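Local coordinates for GTPase-activating protein GYP1 (Saccharomyces cerevisiae, PDB 1FKM) that stimulates GTP hydrolysis by Ypt/Rab GTPases such as Ypt1 and Ypt7 through its TBC-type GAP domain, supplying an arginine finger and a glutamine finger in trans, at residues V250-D255 / T366-L371; W254-S259 / N325-F330; I337-Q342 / K361-T366. All coordinates share one frame; numbering follows the deposited sequence.

Interaction 1: V250-D255 / T366-L371; sequences VIRMWD and TDIEML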
loop_
_atom_site.group_PDB
_atom_site.type_symbol
_atom_site.label_atom_id
_atom_site.label_comp_id
_atom_site.label_asym_id
_atom_site.label_seq_id
_atom_site.Cartn_x
_atom_site.Cartn_y
_atom_site.Cartn_z
ATOM N N VAL A 250 -6.630 2.353 5.301
ATOM C CA VAL A 250 -5.595 2.180 4.282
ATOM C C VAL A 250 -6.030 1.109 3.273
ATOM O O VAL A 250 -5.927 1.308 2.065
ATOM C CB VAL A 250 -4.247 1.767 4.926
ATOM C CG1 VAL A 250 -3.246 1.366 3.847
ATOM C CG2 VAL A 250 -3.687 2.931 5.749
ATOM N N ILE A 251 -6.527 -0.019 3.778
ATOM C CA ILE A 251 -6.984 -1.104 2.912
ATOM C C ILE A 251 -8.056 -0.620 1.939
ATOM O O ILE A 251 -7.989 -0.890 0.738
ATOM C CB ILE A 251 -7.545 -2.290 3.746
ATOM C CG1 ILE A 251 -6.449 -2.852 4.658
ATOM C CG2 ILE A 251 -8.075 -3.380 2.826
ATOM C CD1 ILE A 251 -5.211 -3.291 3.922
ATOM N N ARG A 252 -9.042 0.103 2.457
ATOM C CA ARG A 252 -10.115 0.625 1.620
ATOM C C ARG A 252 -9.572 1.592 0.574
ATOM O O ARG A 252 -9.993 1.569 -0.581
ATOM C CB ARG A 252 -11.173 1.319 2.481
ATOM C CG ARG A 252 -12.220 2.079 1.679
ATOM C CD ARG A 252 -13.026 1.182 0.743
ATOM N NE ARG A 252 -13.957 1.992 -0.039
ATOM C CZ ARG A 252 -13.616 2.700 -1.109
ATOM N NH1 ARG A 252 -12.360 2.688 -1.545
ATOM N NH2 ARG A 252 -14.517 3.456 -1.719
HETATM N N MSE A 253 -8.639 2.443 0.977
HETATM C CA MSE A 253 -8.027 3.397 0.050
HETATM C C MSE A 253 -7.350 2.668 -1.101
HETATM O O MSE A 253 -7.426 3.097 -2.260
HETATM C CB MSE A 253 -6.958 4.230 0.755
HETATM C CG MSE A 253 -7.467 5.204 1.780
HETATM SE SE MSE A 253 -5.972 6.117 2.596
HETATM C CE MSE A 253 -5.248 6.953 1.009
ATOM N N TRP A 254 -6.661 1.579 -0.778
ATOM C CA TRP A 254 -5.966 0.816 -1.812
ATOM C C TRP A 254 -6.886 0.206 -2.868
ATOM O O TRP A 254 -6.453 -0.016 -3.998
ATOM C CB TRP A 254 -5.060 -0.243 -1.169
ATOM C CG TRP A 254 -3.773 0.371 -0.661
ATOM C CD1 TRP A 254 -3.622 1.618 -0.117
ATOM C CD2 TRP A 254 -2.471 -0.232 -0.639
ATOM N NE1 TRP A 254 -2.312 1.829 0.238
ATOM C CE2 TRP A 254 -1.584 0.710 -0.069
ATOM C CE3 TRP A 254 -1.968 -1.476 -1.045
ATOM C CZ2 TRP A 254 -0.218 0.447 0.105
ATOM C CZ3 TRP A 254 -0.607 -1.737 -0.871
ATOM C CH2 TRP A 254 0.248 -0.777 -0.302
ATOM N N ASP A 255 -8.146 -0.058 -2.525
ATOM C CA ASP A 255 -9.084 -0.593 -3.521
ATOM C C ASP A 255 -9.133 0.435 -4.652
ATOM O O ASP A 255 -9.109 0.094 -5.840
ATOM C CB ASP A 255 -10.520 -0.716 -2.986
ATOM C CG ASP A 255 -10.681 -1.745 -1.885
ATOM O OD1 ASP A 255 -9.828 -2.643 -1.732
ATOM O OD2 ASP A 255 -11.706 -1.652 -1.170
ATOM N N THR A 366 -17.436 6.776 4.516
ATOM C CA THR A 366 -17.899 8.034 3.940
ATOM C C THR A 366 -16.783 9.069 3.845
ATOM O O THR A 366 -16.644 9.762 2.834
ATOM C CB THR A 366 -19.048 8.631 4.775
ATOM O OG1 THR A 366 -20.068 7.641 4.958
ATOM C CG2 THR A 366 -19.645 9.835 4.069
ATOM N N ASP A 367 -15.993 9.172 4.907
ATOM C CA ASP A 367 -14.886 10.122 4.961
ATOM C C ASP A 367 -13.812 9.819 3.914
ATOM O O ASP A 367 -13.326 10.723 3.231
ATOM C CB ASP A 367 -14.249 10.092 6.355
ATOM C CG ASP A 367 -15.241 10.427 7.461
ATOM O OD1 ASP A 367 -16.086 11.325 7.262
ATOM O OD2 ASP A 367 -15.167 9.796 8.537
ATOM N N ILE A 368 -13.459 8.543 3.794
ATOM C CA ILE A 368 -12.437 8.096 2.850
ATOM C C ILE A 368 -12.910 8.255 1.410
ATOM O O ILE A 368 -12.165 8.710 0.541
ATOM C CB ILE A 368 -12.103 6.607 3.071
ATOM C CG1 ILE A 368 -11.884 6.338 4.557
ATOM C CG2 ILE A 368 -10.864 6.227 2.279
ATOM C CD1 ILE A 368 -11.870 4.872 4.905
ATOM N N GLU A 369 -14.160 7.878 1.172
ATOM C CA GLU A 369 -14.753 7.941 -0.165
ATOM C C GLU A 369 -14.818 9.396 -0.633
ATOM O O GLU A 369 -14.618 9.691 -1.816
ATOM C CB GLU A 369 -16.154 7.317 -0.128
ATOM C CG GLU A 369 -16.790 7.036 -1.482
ATOM C CD GLU A 369 -17.236 8.295 -2.200
ATOM O OE1 GLU A 369 -17.734 9.220 -1.525
ATOM O OE2 GLU A 369 -17.106 8.355 -3.442
HETATM N N MSE A 370 -15.079 10.307 0.301
HETATM C CA MSE A 370 -15.163 11.731 -0.026
HETATM C C MSE A 370 -13.800 12.278 -0.452
HETATM O O MSE A 370 -13.696 13.033 -1.423
HETATM C CB MSE A 370 -15.674 12.522 1.183
HETATM C CG MSE A 370 -15.938 13.995 0.902
HETATM SE SE MSE A 370 -16.695 14.926 2.432
HETATM C CE MSE A 370 -18.198 13.747 2.755
ATOM N N LEU A 371 -12.759 11.897 0.282
ATOM C CA LEU A 371 -11.399 12.342 -0.018
ATOM C C LEU A 371 -10.954 11.863 -1.401
ATOM O O LEU A 371 -10.451 12.640 -2.217
ATOM C CB LEU A 371 -10.428 11.809 1.044
ATOM C CG LEU A 371 -8.930 12.052 0.825
ATOM C CD1 LEU A 371 -8.636 13.541 0.829
ATOM C CD2 LEU A 371 -8.137 11.364 1.924
#

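Interaction 2: W254-S259 / N325-F330; sequences WDTYLS and NEFHVF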
loop_
_atom_site.group_PDB
_atom_site.type_symbol
_atom_site.label_atom_id
_atom_site.label_comp_id
_atom_site.label_asym_id
_atom_site.label_seq_id
_atom_site.Cartn_x
_atom_site.Cartn_y
_atom_site.Cartn_z
ATOM N N TRP A 254 -6.661 1.579 -0.778
ATOM C CA TRP A 254 -5.966 0.816 -1.812
ATOM C C TRP A 254 -6.886 0.206 -2.868
ATOM O O TRP A 254 -6.453 -0.016 -3.998
ATOM C CB TRP A 254 -5.060 -0.243 -1.169
ATOM C CG TRP A 254 -3.773 0.371 -0.661
ATOM C CD1 TRP A 254 -3.622 1.618 -0.117
ATOM C CD2 TRP A 254 -2.471 -0.232 -0.639
ATOM N NE1 TRP A 254 -2.312 1.829 0.238
ATOM C CE2 TRP A 254 -1.584 0.710 -0.069
ATOM C CE3 TRP A 254 -1.968 -1.476 -1.045
ATOM C CZ2 TRP A 254 -0.218 0.447 0.105
ATOM C CZ3 TRP A 254 -0.607 -1.737 -0.871
ATOM C CH2 TRP A 254 0.248 -0.777 -0.302
ATOM N N ASP A 255 -8.146 -0.058 -2.525
ATOM C CA ASP A 255 -9.084 -0.593 -3.521
ATOM C C ASP A 255 -9.133 0.435 -4.652
ATOM O O ASP A 255 -9.109 0.094 -5.840
ATOM C CB ASP A 255 -10.520 -0.716 -2.986
ATOM C CG ASP A 255 -10.681 -1.745 -1.885
ATOM O OD1 ASP A 255 -9.828 -2.643 -1.732
ATOM O OD2 ASP A 255 -11.706 -1.652 -1.170
ATOM N N THR A 256 -9.222 1.703 -4.261
ATOM C CA THR A 256 -9.302 2.793 -5.220
ATOM C C THR A 256 -7.970 3.084 -5.898
ATOM O O THR A 256 -7.933 3.319 -7.108
ATOM C CB THR A 256 -9.850 4.077 -4.560
ATOM O OG1 THR A 256 -11.160 3.816 -4.047
ATOM C CG2 THR A 256 -9.934 5.221 -5.582
ATOM N N TYR A 257 -6.877 3.076 -5.135
ATOM C CA TYR A 257 -5.574 3.311 -5.738
ATOM C C TYR A 257 -5.294 2.262 -6.812
ATOM O O TYR A 257 -4.853 2.598 -7.907
ATOM C CB TYR A 257 -4.467 3.256 -4.685
ATOM C CG TYR A 257 -4.183 4.580 -4.018
ATOM C CD1 TYR A 257 -5.198 5.310 -3.400
ATOM C CD2 TYR A 257 -2.884 5.087 -3.967
ATOM C CE1 TYR A 257 -4.923 6.514 -2.745
ATOM C CE2 TYR A 257 -2.599 6.283 -3.317
ATOM C CZ TYR A 257 -3.619 6.989 -2.706
ATOM O OH TYR A 257 -3.325 8.156 -2.036
ATOM N N LEU A 258 -5.554 0.994 -6.499
ATOM C CA LEU A 258 -5.307 -0.082 -7.459
ATOM C C LEU A 258 -6.249 -0.015 -8.664
ATOM O O LEU A 258 -5.864 -0.368 -9.778
ATOM C CB LEU A 258 -5.432 -1.453 -6.769
ATOM C CG LEU A 258 -4.383 -1.761 -5.687
ATOM C CD1 LEU A 258 -4.715 -3.078 -4.999
ATOM C CD2 LEU A 258 -3.000 -1.829 -6.308
ATOM N N SER A 259 -7.484 0.430 -8.442
ATOM C CA SER A 259 -8.453 0.542 -9.533
ATOM C C SER A 259 -8.094 1.718 -10.436
ATOM O O SER A 259 -8.173 1.619 -11.659
ATOM C CB SER A 259 -9.871 0.764 -8.990
ATOM O OG SER A 259 -10.315 -0.319 -8.190
ATOM N N ASN A 325 1.982 7.972 -8.569
ATOM C CA ASN A 325 2.520 9.200 -7.980
ATOM C C ASN A 325 1.586 10.394 -8.192
ATOM O O ASN A 325 1.341 11.180 -7.273
ATOM C CB ASN A 325 3.897 9.514 -8.579
ATOM C CG ASN A 325 5.042 8.947 -7.748
ATOM O OD1 ASN A 325 6.189 8.920 -8.192
ATOM N ND2 ASN A 325 4.736 8.510 -6.534
ATOM N N GLU A 326 1.074 10.529 -9.408
ATOM C CA GLU A 326 0.172 11.624 -9.745
ATOM C C GLU A 326 -1.083 11.600 -8.881
ATOM O O GLU A 326 -1.401 12.582 -8.216
ATOM C CB GLU A 326 -0.214 11.546 -11.223
ATOM C CG GLU A 326 -1.227 12.591 -11.662
ATOM C CD GLU A 326 -1.645 12.421 -13.112
ATOM O OE1 GLU A 326 -1.077 11.547 -13.801
ATOM O OE2 GLU A 326 -2.543 13.163 -13.562
ATOM N N PHE A 327 -1.794 10.478 -8.881
ATOM C CA PHE A 327 -3.010 10.383 -8.087
ATOM C C PHE A 327 -2.734 10.612 -6.601
ATOM O O PHE A 327 -3.514 11.270 -5.909
ATOM C CB PHE A 327 -3.676 9.014 -8.268
ATOM C CG PHE A 327 -5.010 8.906 -7.594
ATOM C CD1 PHE A 327 -6.050 9.770 -7.943
ATOM C CD2 PHE A 327 -5.227 7.964 -6.592
ATOM C CE1 PHE A 327 -7.289 9.697 -7.299
ATOM C CE2 PHE A 327 -6.459 7.883 -5.942
ATOM C CZ PHE A 327 -7.495 8.752 -6.297
ATOM N N HIS A 328 -1.619 10.078 -6.108
ATOM C CA HIS A 328 -1.284 10.232 -4.700
ATOM C C HIS A 328 -1.072 11.689 -4.318
ATOM O O HIS A 328 -1.451 12.108 -3.225
ATOM C CB HIS A 328 -0.036 9.420 -4.331
ATOM C CG HIS A 328 0.228 9.378 -2.857
ATOM N ND1 HIS A 328 -0.686 8.876 -1.954
ATOM C CD2 HIS A 328 1.285 9.804 -2.123
ATOM C CE1 HIS A 328 -0.205 8.996 -0.730
ATOM N NE2 HIS A 328 0.988 9.557 -0.804
ATOM N N VAL A 329 -0.462 12.460 -5.211
ATOM C CA VAL A 329 -0.221 13.874 -4.937
ATOM C C VAL A 329 -1.548 14.610 -4.759
ATOM O O VAL A 329 -1.669 15.470 -3.894
ATOM C CB VAL A 329 0.585 14.546 -6.070
ATOM C CG1 VAL A 329 0.589 16.058 -5.891
ATOM C CG2 VAL A 329 2.016 14.029 -6.057
ATOM N N PHE A 330 -2.545 14.277 -5.573
ATOM C CA PHE A 330 -3.842 14.930 -5.438
ATOM C C PHE A 330 -4.570 14.511 -4.166
ATOM O O PHE A 330 -5.265 15.324 -3.551
ATOM C CB PHE A 330 -4.705 14.676 -6.676
ATOM C CG PHE A 330 -4.297 15.509 -7.858
ATOM C CD1 PHE A 330 -4.713 16.833 -7.957
ATOM C CD2 PHE A 330 -3.448 14.996 -8.837
ATOM C CE1 PHE A 330 -4.286 17.640 -9.013
ATOM C CE2 PHE A 330 -3.017 15.793 -9.900
ATOM C CZ PHE A 330 -3.438 17.122 -9.988
#

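Interaction 3: I337-Q342 / K361-T366; sequences IKWSDQ and KDWTET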
loop_
_atom_site.group_PDB
_atom_site.type_symbol
_atom_site.label_atom_id
_atom_site.label_comp_id
_atom_site.label_asym_id
_atom_site.label_seq_id
_atom_site.Cartn_x
_atom_site.Cartn_y
_atom_site.Cartn_z
ATOM N N ILE A 337 -5.732 20.150 2.424
ATOM C CA ILE A 337 -6.692 21.242 2.302
ATOM C C ILE A 337 -7.886 21.078 3.235
ATOM O O ILE A 337 -8.504 22.063 3.642
ATOM C CB ILE A 337 -7.188 21.386 0.841
ATOM C CG1 ILE A 337 -6.007 21.717 -0.077
ATOM C CG2 ILE A 337 -8.240 22.484 0.740
ATOM C CD1 ILE A 337 -5.238 22.957 0.315
ATOM N N LYS A 338 -8.210 19.839 3.581
ATOM C CA LYS A 338 -9.330 19.589 4.474
ATOM C C LYS A 338 -9.085 20.257 5.829
ATOM O O LYS A 338 -10.029 20.683 6.499
ATOM C CB LYS A 338 -9.529 18.085 4.671
ATOM C CG LYS A 338 -10.664 17.733 5.617
ATOM C CD LYS A 338 -10.861 16.230 5.714
ATOM C CE LYS A 338 -11.965 15.880 6.707
ATOM N NZ LYS A 338 -13.272 16.485 6.327
ATOM N N TRP A 339 -7.817 20.349 6.221
ATOM C CA TRP A 339 -7.443 20.952 7.499
ATOM C C TRP A 339 -7.057 22.427 7.360
ATOM O O TRP A 339 -6.683 23.069 8.340
ATOM C CB TRP A 339 -6.265 20.191 8.110
ATOM C CG TRP A 339 -6.412 18.696 8.078
ATOM C CD1 TRP A 339 -5.608 17.808 7.420
ATOM C CD2 TRP A 339 -7.424 17.917 8.724
ATOM N NE1 TRP A 339 -6.058 16.524 7.613
ATOM C CE2 TRP A 339 -7.172 16.561 8.409
ATOM C CE3 TRP A 339 -8.521 18.232 9.538
ATOM C CZ2 TRP A 339 -7.975 15.521 8.881
ATOM C CZ3 TRP A 339 -9.320 17.198 10.008
ATOM C CH2 TRP A 339 -9.041 15.857 9.676
ATOM N N SER A 340 -7.159 22.958 6.147
ATOM C CA SER A 340 -6.782 24.345 5.871
ATOM C C SER A 340 -7.197 25.389 6.917
ATOM O O SER A 340 -6.350 26.111 7.442
ATOM C CB SER A 340 -7.312 24.766 4.499
ATOM O OG SER A 340 -6.783 26.026 4.124
ATOM N N ASP A 341 -8.489 25.481 7.213
ATOM C CA ASP A 341 -8.962 26.462 8.190
ATOM C C ASP A 341 -8.285 26.289 9.547
ATOM O O ASP A 341 -7.868 27.267 10.174
ATOM C CB ASP A 341 -10.482 26.366 8.349
ATOM C CG ASP A 341 -11.220 26.649 7.056
ATOM O OD1 ASP A 341 -10.949 27.697 6.435
ATOM O OD2 ASP A 341 -12.074 25.826 6.661
ATOM N N GLN A 342 -8.176 25.045 9.999
ATOM C CA GLN A 342 -7.537 24.754 11.282
ATOM C C GLN A 342 -6.050 25.114 11.272
ATOM O O GLN A 342 -5.538 25.686 12.229
ATOM C CB GLN A 342 -7.689 23.269 11.620
ATOM C CG GLN A 342 -9.093 22.844 12.009
ATOM C CD GLN A 342 -9.218 21.337 12.164
ATOM O OE1 GLN A 342 -9.336 20.609 11.179
ATOM N NE2 GLN A 342 -9.178 20.862 13.404
ATOM N N LYS A 361 -8.555 8.895 13.265
ATOM C CA LYS A 361 -8.841 7.683 14.021
ATOM C C LYS A 361 -10.244 7.124 13.805
ATOM O O LYS A 361 -10.422 5.910 13.668
ATOM C CB LYS A 361 -8.620 7.953 15.510
ATOM C CG LYS A 361 -8.746 6.733 16.401
ATOM C CD LYS A 361 -8.288 7.038 17.823
ATOM C CE LYS A 361 -6.780 7.291 17.897
ATOM N NZ LYS A 361 -6.334 8.494 17.136
ATOM N N ASP A 362 -11.236 8.006 13.762
ATOM C CA ASP A 362 -12.615 7.572 13.588
ATOM C C ASP A 362 -13.180 7.763 12.189
ATOM O O ASP A 362 -14.396 7.760 12.008
ATOM C CB ASP A 362 -13.516 8.279 14.605
ATOM C CG ASP A 362 -13.153 7.942 16.039
ATOM O OD1 ASP A 362 -13.059 6.738 16.361
ATOM O OD2 ASP A 362 -12.965 8.876 16.845
ATOM N N TRP A 363 -12.312 7.931 11.196
ATOM C CA TRP A 363 -12.786 8.103 9.828
ATOM C C TRP A 363 -13.558 6.867 9.385
ATOM O O TRP A 363 -13.196 5.736 9.723
ATOM C CB TRP A 363 -11.612 8.348 8.873
ATOM C CG TRP A 363 -11.292 9.800 8.659
ATOM C CD1 TRP A 363 -11.384 10.805 9.576
ATOM C CD2 TRP A 363 -10.795 10.398 7.455
ATOM N NE1 TRP A 363 -10.973 11.993 9.021
ATOM C CE2 TRP A 363 -10.606 11.772 7.719
ATOM C CE3 TRP A 363 -10.489 9.904 6.178
ATOM C CZ2 TRP A 363 -10.123 12.664 6.755
ATOM C CZ3 TRP A 363 -10.009 10.790 5.216
ATOM C CH2 TRP A 363 -9.832 12.157 5.514
ATOM N N THR A 364 -14.631 7.094 8.636
ATOM C CA THR A 364 -15.462 6.008 8.135
ATOM C C THR A 364 -15.342 5.896 6.622
ATOM O O THR A 364 -14.587 6.634 5.986
ATOM C CB THR A 364 -16.947 6.236 8.468
ATOM O OG1 THR A 364 -17.381 7.465 7.875
ATOM C CG2 THR A 364 -17.157 6.296 9.970
ATOM N N GLU A 365 -16.104 4.964 6.058
ATOM C CA GLU A 365 -16.133 4.738 4.621
ATOM C C GLU A 365 -16.512 6.033 3.914
ATOM O O GLU A 365 -15.976 6.358 2.851
ATOM C CB GLU A 365 -17.157 3.646 4.296
ATOM C CG GLU A 365 -17.540 3.527 2.827
ATOM C CD GLU A 365 -16.363 3.199 1.934
ATOM O OE1 GLU A 365 -15.593 2.278 2.277
ATOM O OE2 GLU A 365 -16.213 3.855 0.880
ATOM N N THR A 366 -17.436 6.776 4.516
ATOM C CA THR A 366 -17.899 8.034 3.940
ATOM C C THR A 366 -16.783 9.069 3.845
ATOM O O THR A 366 -16.644 9.762 2.834
ATOM C CB THR A 366 -19.048 8.631 4.775
ATOM O OG1 THR A 366 -20.068 7.641 4.958
ATOM C CG2 THR A 366 -19.645 9.835 4.069
#

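Interaction 1: V250-D255 / T366-L371
Met-253 and Ile-368 meet with their side chains crossing at about a right angle. The CG2 methyl of Ile-368 abuts the CG methylene of Met-253, with 3.6 Å between CG2 and CG. In Ile-368 this branch stands anti to the backbone N, because CG1 takes the place beside it (chi1 -47°). Ile-368 is deposited in two conformers, so the finer details of its fit are doubtful. Met-253 is a selenomethionine. Its chain is extended about CB-CG and turns only at the last torsion, after CG has made the contact.

Arg-252 points its CB toward helix 365-382. Its CG lies 4.3 Å from CD1 of Ile-368, a loose apolar touch. The guanidinium passes near the stem of Glu-369 at a slant, with NH2 4.2 Å from CG. The Glu-369 carboxylate leads away, and its OE2 stays 5.8 Å from NH2 of Arg-252. The charge of Arg-252 is met instead by Glu-365 at NE, and NH1 bonds to OG1 of Thr-256. These bonds hold the planar group at the margin of the apolar patch.

The short helical segments run at 37° to each other, with axes 10.3 Å apart at closest approach. About 202 Å² is buried between them, mostly by Ile-368 and Arg-252. Within the all-helical TBC domain, Ile-251 of helix 247-261 also packs on helices 39-46 and 133-145. On helix 365-382, Leu-371 reaches Val-331, Ala-334 and Phe-335 of helix 324-338.

Interaction 2: W254-S259 / N325-F330
Tyr-257 puts its hydroxyl against the imidazole of His-328, and OH to ND1 is a 2.7 Å hydrogen bond. Each group lies near the plane of the other's ring, so the two rings meet rim to rim. Phe-327 uses the ring of Tyr-257 differently. It turns an edge to the tyrosine face in a T-shaped pair, centroids 5.2 Å apart and planes at 72°. CD2 of Phe-327 sits over the centre of that face, 4.0 Å above the plane. Phe-327 gets there with CG anti to its backbone N (chi1 -174°). Thr-256 adds a looser touch, CG2 to CZ of Phe-327 at 4.4 Å.

Further contacts position these groups. NE2 of His-328 bonds to the backbone O of Trp-236, and OG1 of Thr-256 bonds to the backbone O of Trp-31. Leu-324 and Val-331 also pack on Tyr-257. A phenylalanine in place of Tyr-257 would probably leave ND1 of His-328 without its hydrogen-bond mate inside the core.

A carbonyl can only accept, so NE2 probably carries a proton. Both imidazole nitrogens are thus engaged inside the core, which is likely to limit rotation of the ring.

Interaction 3: I337-Q342 / K361-T366
Lys-338 reaches across to the indole of Trp-363. Its CB points toward segment 361-366 but is still too far to touch the ring. CG continues anti to the backbone N (chi1 179°), and the chain stays extended, so the next carbons are carried outward. CD reaches Trp-363 first, 3.8 Å from CZ2. The same CD also lies 4.3 Å above the ring plane of Trp-339, toward the rim of that face. CE makes the shortest contact, 3.7 Å to CZ2 of Trp-363. The chain then bends at its last torsion (chi4 59°), and NZ turns off with no close approach to the indole. The contact is therefore made by the aliphatic part of the lysine.

Trp-339 meets the same corner of Trp-363, CZ2 to CZ2 at 4.2 Å. The two side chains run alongside each other, pointing opposite ways.

This contact joins segment 337-342 to the loop leading into helix 365-382, in the all-helical GAP domain. Thr-364 is the N-cap of that last helix. Asp-367, three residues on, accepts from the backbone N of Thr-364 through OD2, at the start of the helix.

Other aromatic rings adjoin the patch. Trp-339 makes edge-to-face pairs with Phe-335 and Phe-354, and OE1 of Gln-342 lies at its edge, in the ring plane. The Trp-363 ring meets that of Phe-245 with planes at about 50°.

Interactions 1 and 2 use overlapping segments of helix 247-261, sharing Trp-254 and Asp-255; their centres are 10 Å apart. They bind it to helices 365-382 and 324-338, which come after the unmodelled residues 263-322. Interaction 3 lies 12 Å from interaction 1, centre to centre, and touches it. NE of Arg-252 forms a salt bridge of 2.9 Å with OE1 of Glu-365, and CD2 of Leu-371 packs 3.8 Å from CZ3 of Trp-363. Interactions 2 and 3 share helix 324-338 but do not touch; their nearest atoms are about 7 Å apart. All three lie away from the arginine finger Arg-96 and the glutamine finger Gln-131.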